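Local coordinates for conserved hypothetical protein (Methanosarcina mazei, PDB 2NR4), which binds flavin mononucleotide between a barrel domain and C-terminal helices, although its biological role remains unknown, at residues Leu71-Leu76 and Phe108-Leu113; Asn161-Ala166 and Ser190-Cys195; Glu183-Tyr188 and Lys205-Ala210. All coordinates share one frame; numbering follows the deposited sequence.

Interaction 1. Residues Leu71-Leu76 and Phe108-Leu113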
loop_
_atom_site.group_PDB
_atom_site.type_symbol
_atom_site.label_atom_id
_atom_site.label_comp_id
_atom_site.label_asym_id
_atom_site.label_seq_id
_atom_site.Cartn_x
_atom_site.Cartn_y
_atom_site.Cartn_z
ATOM N N LEU A 71 -22.008 13.308 13.685
ATOM C CA LEU A 71 -23.339 13.819 13.934
ATOM C C LEU A 71 -23.349 14.989 14.930
ATOM O O LEU A 71 -23.895 16.035 14.616
ATOM C CB LEU A 71 -24.226 12.678 14.434
ATOM C CG LEU A 71 -25.242 12.067 13.483
ATOM C CD1 LEU A 71 -24.642 11.597 12.174
ATOM C CD2 LEU A 71 -25.910 10.907 14.205
ATOM N N LYS A 72 -22.725 14.826 16.097
ATOM C CA LYS A 72 -22.689 15.882 17.102
ATOM C C LYS A 72 -21.760 17.048 16.786
ATOM O O LYS A 72 -22.140 18.206 16.969
ATOM C CB LYS A 72 -22.272 15.343 18.459
ATOM C CG LYS A 72 -22.286 16.449 19.538
ATOM C CD LYS A 72 -21.451 16.083 20.747
ATOM C CE LYS A 72 -22.033 16.726 21.990
ATOM N NZ LYS A 72 -21.457 16.093 23.204
ATOM N N GLU A 73 -20.536 16.734 16.359
ATOM C CA GLU A 73 -19.468 17.718 16.275
ATOM C C GLU A 73 -19.178 18.227 14.882
ATOM O O GLU A 73 -18.570 19.288 14.729
ATOM C CB GLU A 73 -18.198 17.154 16.906
ATOM C CG GLU A 73 -18.398 16.890 18.403
ATOM C CD GLU A 73 -17.221 16.223 19.061
ATOM O OE1 GLU A 73 -16.177 16.001 18.397
ATOM O OE2 GLU A 73 -17.342 15.914 20.270
ATOM N N LYS A 74 -19.578 17.457 13.873
ATOM C CA LYS A 74 -19.326 17.782 12.432
ATOM C C LYS A 74 -17.869 18.104 12.092
ATOM O O LYS A 74 -17.542 19.036 11.304
ATOM C CB LYS A 74 -20.288 18.852 11.905
ATOM C CG LYS A 74 -21.766 18.428 11.966
ATOM C CD LYS A 74 -22.333 18.897 13.305
ATOM C CE LYS A 74 -23.846 18.969 13.301
ATOM N NZ LYS A 74 -24.314 19.236 14.703
ATOM N N CYS A 75 -16.989 17.304 12.667
ATOM C CA CYS A 75 -15.554 17.442 12.443
ATOM C C CYS A 75 -14.910 16.070 12.549
ATOM O O CYS A 75 -15.322 15.218 13.373
ATOM C CB CYS A 75 -14.919 18.383 13.474
ATOM S SG CYS A 75 -13.175 18.840 13.260
ATOM N N LEU A 76 -13.907 15.859 11.697
ATOM C CA LEU A 76 -13.191 14.557 11.622
ATOM C C LEU A 76 -11.841 14.826 11.002
ATOM O O LEU A 76 -11.735 15.684 10.113
ATOM C CB LEU A 76 -14.035 13.576 10.801
ATOM C CG LEU A 76 -13.514 12.274 10.184
ATOM C CD1 LEU A 76 -14.728 11.447 9.784
ATOM C CD2 LEU A 76 -12.566 12.499 8.966
ATOM N N PHE A 108 -10.922 26.163 19.013
ATOM C CA PHE A 108 -10.958 24.814 19.585
ATOM C C PHE A 108 -9.861 23.969 18.943
ATOM O O PHE A 108 -9.434 24.197 17.809
ATOM C CB PHE A 108 -12.335 24.112 19.489
ATOM C CG PHE A 108 -13.516 24.925 20.040
ATOM C CD1 PHE A 108 -13.387 25.721 21.184
ATOM C CD2 PHE A 108 -14.771 24.854 19.414
ATOM C CE1 PHE A 108 -14.483 26.456 21.672
ATOM C CE2 PHE A 108 -15.866 25.580 19.898
ATOM C CZ PHE A 108 -15.720 26.380 21.029
ATOM N N LYS A 109 -9.379 23.020 19.721
ATOM C CA LYS A 109 -8.349 22.113 19.299
ATOM C C LYS A 109 -9.087 20.904 18.751
ATOM O O LYS A 109 -10.305 20.817 18.894
ATOM C CB LYS A 109 -7.489 21.736 20.505
ATOM C CG LYS A 109 -6.139 22.446 20.576
ATOM C CD LYS A 109 -6.268 23.950 20.599
ATOM C CE LYS A 109 -4.898 24.620 20.605
ATOM N NZ LYS A 109 -5.024 26.098 20.382
ATOM N N PHE A 110 -8.367 19.995 18.103
ATOM C CA PHE A 110 -8.977 18.732 17.650
ATOM C C PHE A 110 -7.933 17.589 17.661
ATOM O O PHE A 110 -6.783 17.804 17.299
ATOM C CB PHE A 110 -9.616 18.943 16.259
ATOM C CG PHE A 110 -10.603 17.873 15.884
ATOM C CD1 PHE A 110 -11.889 17.870 16.430
ATOM C CD2 PHE A 110 -10.215 16.831 15.046
ATOM C CE1 PHE A 110 -12.787 16.882 16.130
ATOM C CE2 PHE A 110 -11.106 15.820 14.744
ATOM C CZ PHE A 110 -12.381 15.841 15.264
ATOM N N PRO A 111 -8.327 16.377 18.085
ATOM C CA PRO A 111 -7.375 15.289 18.227
ATOM C C PRO A 111 -6.940 14.683 16.867
ATOM O O PRO A 111 -7.803 14.393 16.016
ATOM C CB PRO A 111 -8.183 14.240 18.974
ATOM C CG PRO A 111 -9.587 14.480 18.579
ATOM C CD PRO A 111 -9.684 15.966 18.484
ATOM N N VAL A 112 -5.637 14.502 16.703
ATOM C CA VAL A 112 -5.074 13.687 15.585
ATOM C C VAL A 112 -4.150 12.658 16.220
ATOM O O VAL A 112 -3.797 12.805 17.394
ATOM C CB VAL A 112 -4.358 14.559 14.541
ATOM C CG1 VAL A 112 -5.342 15.534 13.867
ATOM C CG2 VAL A 112 -3.144 15.311 15.132
ATOM N N LEU A 113 -3.781 11.607 15.487
ATOM C CA LEU A 113 -2.846 10.622 16.025
ATOM C C LEU A 113 -1.419 11.151 16.075
ATOM O O LEU A 113 -0.937 11.743 15.115
ATOM C CB LEU A 113 -2.879 9.322 15.226
ATOM C CG LEU A 113 -4.243 8.622 15.233
ATOM C CD1 LEU A 113 -4.180 7.372 14.325
ATOM C CD2 LEU A 113 -4.622 8.210 16.640
#
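The thiol of C75 sits squarely over one face of the F110 ring: SG lies 3.5 Å from the ring centroid and only 12° off the ring normal, which defines a sulfur-aromatic contact over the face rather than at the rim. C75 carries SG anti to its own backbone N (chi1 -173°), and this projects the sulfur across the ring while CB lies just beyond the rim, 3.7 Å from F110 CE1. The opposite face is covered by the next residue, P111, whose CD stands 3.3 Å above the ring plane and toward the rim, leaving the phenyl group between a sulfur and a proline methylene. E73 approaches the edge instead. Its OE1 is 4.2 Å from F110 CE1, the carboxylate is turned 82° from the ring, and the same oxygen is held by the backbone N of F39, whose ring meets F110 edge-to-face. In the fold, the contact joins the start of barrel strand 75-79, and the end of helix 65-73 just before it, to strand 110-113, which pairs with strand 100-103 as a small antiparallel sheet beside the FMN-binding barrel. Replacing F110 by an alanine would probably leave SG of C75 without its aromatic face and open a gap against F39. At the far end of the ring, F110 CZ lies 3.6 Å from C75 O.

Interaction 2. Residues Asn161-Ala166 and Ser190-Cys195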
loop_
_atom_site.group_PDB
_atom_site.type_symbol
_atom_site.label_atom_id
_atom_site.label_comp_id
_atom_site.label_asym_id
_atom_site.label_seq_id
_atom_site.Cartn_x
_atom_site.Cartn_y
_atom_site.Cartn_z
ATOM N N ASN A 161 -1.061 -5.409 2.895
ATOM C CA ASN A 161 -2.341 -5.385 2.201
ATOM C C ASN A 161 -3.278 -6.482 2.708
ATOM O O ASN A 161 -4.486 -6.282 2.801
ATOM C CB ASN A 161 -2.103 -5.531 0.692
ATOM C CG ASN A 161 -1.292 -4.387 0.114
ATOM O OD1 ASN A 161 -1.010 -3.375 0.766
ATOM N ND2 ASN A 161 -0.885 -4.553 -1.154
ATOM N N ALA A 162 -2.708 -7.642 3.053
ATOM C CA ALA A 162 -3.489 -8.767 3.582
ATOM C C ALA A 162 -4.067 -8.475 4.946
ATOM O O ALA A 162 -5.214 -8.899 5.255
ATOM C CB ALA A 162 -2.655 -10.006 3.639
ATOM N N VAL A 163 -3.315 -7.735 5.746
ATOM C CA VAL A 163 -3.806 -7.280 7.062
ATOM C C VAL A 163 -5.019 -6.366 6.894
ATOM O O VAL A 163 -6.015 -6.555 7.586
ATOM C CB VAL A 163 -2.719 -6.526 7.882
ATOM C CG1 VAL A 163 -3.355 -5.864 9.170
ATOM C CG2 VAL A 163 -1.603 -7.505 8.278
ATOM N N LEU A 164 -4.957 -5.431 5.939
ATOM C CA LEU A 164 -6.063 -4.531 5.636
ATOM C C LEU A 164 -7.325 -5.335 5.258
ATOM O O LEU A 164 -8.434 -5.068 5.756
ATOM C CB LEU A 164 -5.669 -3.646 4.457
ATOM C CG LEU A 164 -5.999 -2.180 4.508
ATOM C CD1 LEU A 164 -5.388 -1.608 5.823
ATOM C CD2 LEU A 164 -5.374 -1.464 3.247
ATOM N N GLU A 165 -7.171 -6.284 4.331
ATOM C CA GLU A 165 -8.286 -7.112 3.908
ATOM C C GLU A 165 -8.815 -7.926 5.072
ATOM O O GLU A 165 -10.051 -7.967 5.284
ATOM C CB GLU A 165 -7.888 -8.039 2.732
ATOM C CG GLU A 165 -7.538 -7.270 1.454
ATOM C CD GLU A 165 -8.667 -6.377 0.946
ATOM O OE1 GLU A 165 -9.816 -6.840 0.896
ATOM O OE2 GLU A 165 -8.419 -5.192 0.639
ATOM N N ALA A 166 -7.920 -8.536 5.841
ATOM C CA ALA A 166 -8.338 -9.382 6.984
ATOM C C ALA A 166 -9.162 -8.591 7.985
ATOM O O ALA A 166 -10.107 -9.136 8.589
ATOM C CB ALA A 166 -7.121 -10.021 7.674
ATOM N N SER A 190 -2.038 -16.243 5.890
ATOM C CA SER A 190 -0.972 -16.900 5.122
ATOM C C SER A 190 -0.088 -15.926 4.368
ATOM O O SER A 190 1.123 -16.079 4.360
ATOM C CB SER A 190 -1.540 -17.948 4.170
ATOM O OG SER A 190 -2.212 -18.935 4.934
ATOM N N LEU A 191 -0.683 -14.909 3.737
ATOM C CA LEU A 191 0.098 -13.895 3.037
ATOM C C LEU A 191 0.840 -12.968 3.967
ATOM O O LEU A 191 1.945 -12.493 3.656
ATOM C CB LEU A 191 -0.803 -13.073 2.109
ATOM C CG LEU A 191 -1.230 -13.712 0.784
ATOM C CD1 LEU A 191 -2.152 -12.726 0.093
ATOM C CD2 LEU A 191 0.009 -14.017 -0.100
ATOM N N ALA A 192 0.239 -12.677 5.117
ATOM C CA ALA A 192 0.892 -11.818 6.067
ATOM C C ALA A 192 2.160 -12.489 6.590
ATOM O O ALA A 192 3.173 -11.827 6.829
ATOM C CB ALA A 192 -0.069 -11.516 7.246
ATOM N N SER A 193 2.054 -13.802 6.806
ATOM C CA SER A 193 3.178 -14.596 7.262
ATOM C C SER A 193 4.296 -14.700 6.220
ATOM O O SER A 193 5.474 -14.683 6.589
ATOM C CB SER A 193 2.735 -16.003 7.628
ATOM O OG SER A 193 3.778 -16.558 8.426
ATOM N N LYS A 194 3.920 -14.856 4.944
ATOM C CA LYS A 194 4.899 -14.998 3.864
ATOM C C LYS A 194 5.505 -13.668 3.508
ATOM O O LYS A 194 6.730 -13.553 3.384
ATOM C CB LYS A 194 4.270 -15.629 2.624
ATOM C CG LYS A 194 3.706 -17.001 2.888
ATOM C CD LYS A 194 3.005 -17.580 1.651
ATOM C CE LYS A 194 3.038 -19.121 1.681
ATOM N NZ LYS A 194 4.467 -19.599 1.771
ATOM N N CYS A 195 4.656 -12.650 3.368
ATOM C CA CYS A 195 5.091 -11.346 2.798
ATOM C C CYS A 195 5.323 -10.251 3.817
ATOM O O CYS A 195 6.076 -9.306 3.570
ATOM C CB CYS A 195 4.086 -10.852 1.713
ATOM S SG CYS A 195 3.761 -12.042 0.369
#
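This is close packing of two nearly antiparallel helices through two alanines and the near parts of a leucine and a valine, made between helix 158-176 and helix 179-195 in the C-terminal helical part of the chain. The evidence is the spacing: the axes of the short segments approach to 8.7 Å with a signed crossing angle of -161°, and the CA atoms of A162 and A192 come within 5.9 Å of each other. Methyl and methylene groups do the touching. CB of A162 points at the second helix and meets CB of L191 at 3.9 Å, with the backbone N of A192 slightly farther from the same methyl, at 4.2 Å. L191 takes part through its beta carbon: CG lies anti to the carbonyl carbon (chi1 -77°), and the methyl end lies farther from A162 than CB does; the side chain also packs on R158. CB of A192 is directed at the first helix in return, and its nearest side-chain partner there is the V163 branch ending in CG2, 4.4 Å away, a looser touch than the A162 one. The two helices follow one another along the chain as an antiparallel helical hairpin, each with its own main-chain bonding, as A166 N to A162 O at 2.8 Å and C195 N to L191 O at 2.7 Å indicate. Helix 198-210 lies against the pair, with V163 on A203 and A192 on M204. Both helices also border the second subunit: E165 forms a salt bridge with R158 of that subunit, N161 packs on its N161, and C195 makes backbone hydrogen bonds to it. V163 also reaches P84 and V88 of helix 84-92, and the nearest atoms of its side chain and the bound FMN are about 8 Å apart.

Interaction 3. Residues Glu183-Tyr188 and Lys205-Ala210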
loop_
_atom_site.group_PDB
_atom_site.type_symbol
_atom_site.label_atom_id
_atom_site.label_comp_id
_atom_site.label_asym_id
_atom_site.label_seq_id
_atom_site.Cartn_x
_atom_site.Cartn_y
_atom_site.Cartn_z
ATOM N N GLU A 183 -12.435 -18.306 6.731
ATOM C CA GLU A 183 -11.664 -18.933 5.671
ATOM C C GLU A 183 -10.848 -17.895 4.880
ATOM O O GLU A 183 -9.698 -18.153 4.489
ATOM C CB GLU A 183 -12.628 -19.679 4.739
ATOM C CG GLU A 183 -11.992 -20.578 3.693
ATOM C CD GLU A 183 -12.951 -20.884 2.535
ATOM O OE1 GLU A 183 -13.746 -19.981 2.173
ATOM O OE2 GLU A 183 -12.907 -22.019 1.992
ATOM N N LEU A 184 -11.456 -16.743 4.611
ATOM C CA LEU A 184 -10.738 -15.633 4.005
ATOM C C LEU A 184 -9.657 -15.070 4.931
ATOM O O LEU A 184 -8.567 -14.751 4.478
ATOM C CB LEU A 184 -11.703 -14.527 3.574
ATOM C CG LEU A 184 -12.285 -14.698 2.167
ATOM C CD1 LEU A 184 -13.465 -13.742 1.953
ATOM C CD2 LEU A 184 -11.207 -14.474 1.109
ATOM N N ILE A 185 -9.948 -14.971 6.221
ATOM C CA ILE A 185 -8.968 -14.462 7.181
ATOM C C ILE A 185 -7.761 -15.397 7.241
ATOM O O ILE A 185 -6.633 -14.942 7.332
ATOM C CB ILE A 185 -9.593 -14.212 8.571
ATOM C CG1 ILE A 185 -10.636 -13.109 8.462
ATOM C CG2 ILE A 185 -8.545 -13.862 9.655
ATOM C CD1 ILE A 185 -11.500 -13.011 9.681
ATOM N N ARG A 186 -7.998 -16.706 7.149
ATOM C CA ARG A 186 -6.882 -17.663 7.170
ATOM C C ARG A 186 -5.972 -17.515 5.956
ATOM O O ARG A 186 -4.749 -17.609 6.087
ATOM C CB ARG A 186 -7.383 -19.117 7.282
ATOM C CG ARG A 186 -8.496 -19.311 8.260
ATOM C CD ARG A 186 -8.108 -18.960 9.680
ATOM N NE ARG A 186 -9.221 -19.143 10.623
ATOM C CZ ARG A 186 -9.971 -20.246 10.720
ATOM N NH1 ARG A 186 -9.777 -21.276 9.901
ATOM N NH2 ARG A 186 -10.946 -20.307 11.625
ATOM N N HIS A 187 -6.563 -17.288 4.783
ATOM C CA HIS A 187 -5.815 -17.036 3.557
ATOM C C HIS A 187 -5.013 -15.752 3.704
ATOM O O HIS A 187 -3.833 -15.703 3.350
ATOM C CB HIS A 187 -6.754 -16.974 2.329
ATOM C CG HIS A 187 -6.159 -16.294 1.123
ATOM N ND1 HIS A 187 -5.250 -16.910 0.288
ATOM C CD2 HIS A 187 -6.356 -15.058 0.608
ATOM C CE1 HIS A 187 -4.896 -16.077 -0.672
ATOM N NE2 HIS A 187 -5.557 -14.943 -0.502
ATOM N N TYR A 188 -5.622 -14.702 4.249
ATOM C CA TYR A 188 -4.819 -13.485 4.435
ATOM C C TYR A 188 -3.723 -13.637 5.505
ATOM O O TYR A 188 -2.644 -13.070 5.369
ATOM C CB TYR A 188 -5.722 -12.271 4.685
ATOM C CG TYR A 188 -6.425 -11.877 3.422
ATOM C CD1 TYR A 188 -5.699 -11.438 2.307
ATOM C CD2 TYR A 188 -7.797 -11.962 3.321
ATOM C CE1 TYR A 188 -6.345 -11.081 1.118
ATOM C CE2 TYR A 188 -8.462 -11.606 2.132
ATOM C CZ TYR A 188 -7.728 -11.173 1.052
ATOM O OH TYR A 188 -8.359 -10.824 -0.128
ATOM N N LYS A 205 -2.087 -11.452 14.636
ATOM C CA LYS A 205 -2.336 -12.020 15.966
ATOM C C LYS A 205 -3.411 -11.215 16.704
ATOM O O LYS A 205 -4.298 -11.785 17.357
ATOM C CB LYS A 205 -1.043 -12.051 16.779
ATOM C CG LYS A 205 -0.753 -13.397 17.500
ATOM C CD LYS A 205 0.656 -13.402 18.136
ATOM C CE LYS A 205 1.380 -14.758 17.968
ATOM N NZ LYS A 205 1.462 -15.648 19.190
ATOM N N LEU A 206 -3.361 -9.888 16.575
ATOM C CA LEU A 206 -4.385 -9.049 17.180
ATOM C C LEU A 206 -5.779 -9.269 16.613
ATOM O O LEU A 206 -6.779 -9.169 17.357
ATOM C CB LEU A 206 -3.997 -7.568 17.143
ATOM C CG LEU A 206 -2.767 -7.124 17.951
ATOM C CD1 LEU A 206 -2.648 -5.615 17.812
ATOM C CD2 LEU A 206 -2.860 -7.497 19.449
ATOM N N ILE A 207 -5.874 -9.529 15.307
ATOM C CA ILE A 207 -7.169 -9.846 14.676
ATOM C C ILE A 207 -7.786 -11.126 15.264
ATOM O O ILE A 207 -8.994 -11.157 15.580
ATOM C CB ILE A 207 -7.090 -9.933 13.108
ATOM C CG1 ILE A 207 -6.859 -8.534 12.521
ATOM C CG2 ILE A 207 -8.391 -10.448 12.542
ATOM C CD1 ILE A 207 -6.369 -8.473 11.055
ATOM N N TYR A 208 -6.944 -12.152 15.386
ATOM C CA TYR A 208 -7.308 -13.445 15.967
ATOM C C TYR A 208 -7.795 -13.306 17.414
ATOM O O TYR A 208 -8.909 -13.756 17.736
ATOM C CB TYR A 208 -6.128 -14.410 15.847
ATOM C CG TYR A 208 -6.056 -15.087 14.507
ATOM C CD1 TYR A 208 -5.886 -14.362 13.334
ATOM C CD2 TYR A 208 -6.144 -16.466 14.407
ATOM C CE1 TYR A 208 -5.815 -14.986 12.105
ATOM C CE2 TYR A 208 -6.072 -17.107 13.166
ATOM C CZ TYR A 208 -5.915 -16.356 12.018
ATOM O OH TYR A 208 -5.856 -16.987 10.782
ATOM N N GLU A 209 -6.975 -12.668 18.263
ATOM C CA GLU A 209 -7.365 -12.319 19.639
ATOM C C GLU A 209 -8.696 -11.561 19.707
ATOM O O GLU A 209 -9.522 -11.848 20.570
ATOM C CB GLU A 209 -6.281 -11.505 20.343
ATOM C CG GLU A 209 -4.967 -12.222 20.561
ATOM C CD GLU A 209 -3.863 -11.296 21.090
ATOM O OE1 GLU A 209 -4.164 -10.176 21.581
ATOM O OE2 GLU A 209 -2.680 -11.694 20.998
ATOM N N ALA A 210 -8.908 -10.600 18.809
ATOM C CA ALA A 210 -10.157 -9.839 18.780
ATOM C C ALA A 210 -11.353 -10.728 18.453
ATOM O O ALA A 210 -12.474 -10.458 18.903
ATOM C CB ALA A 210 -10.077 -8.690 17.779
#
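The hydroxyl oxygen of Y208 is crowded by the aliphatic part of R186: OH lies 3.2 Å from R186 CD. R186 NE, at 4.0 Å from Y208 OH, is too far for a hydrogen bond. The contact is therefore a close packing of the phenol end on a methylene. A bend in the arginine accounts for it, since chi2 of -62° folds CD back beside the oxygen instead of extending the chain past it. The guanidinium and ring planes stand 43° apart, neither stacked nor perpendicular, and the two side chains cross at a slant. Nearer the middle of the interface, CG2 of I185 meets the tyrosine ring obliquely, 3.8 Å from Y208 CE1, and the isoleucine and tyrosine side chains pass one another head to tail. These groups span consecutive helices, 179-195 and 198-210, which form an antiparallel hairpin in the C-terminal three-helix bundle; the segment axes lie 11.6 Å apart and 158° separates their directions. That spacing is wide, and long side chains bridge it. CG2 of I185 and CG2 of I207 approach to 4.5 Å, so the isoleucine pair makes a looser touch than the tyrosine does. I207 also packs on T167 and A170 of helix 158-176 and, across to the neighbouring helix 84-92, on V88.

Overall arrangement
Interaction 1 comes first along the chain and belongs to the FMN-binding barrel region; interactions 2 and 3 follow it, in the C-terminal helices. The centre of interaction 1 is 32 Å from that of interaction 2 and 31 Å from that of interaction 3, on the other side of the chain's centre, with no touching atoms. Interactions 2 and 3 are 9 Å apart between centres, share helix 179-195 and alternate their segments along the chain, so they tie helices 158-176, 179-195 and 198-210 into one bundle. Y188 packs on A162 and E165, and I207 on A166, joining the two directly. In each interaction one side chain lies about 8 Å from FMN, consistent with a flavin held between barrel and helices.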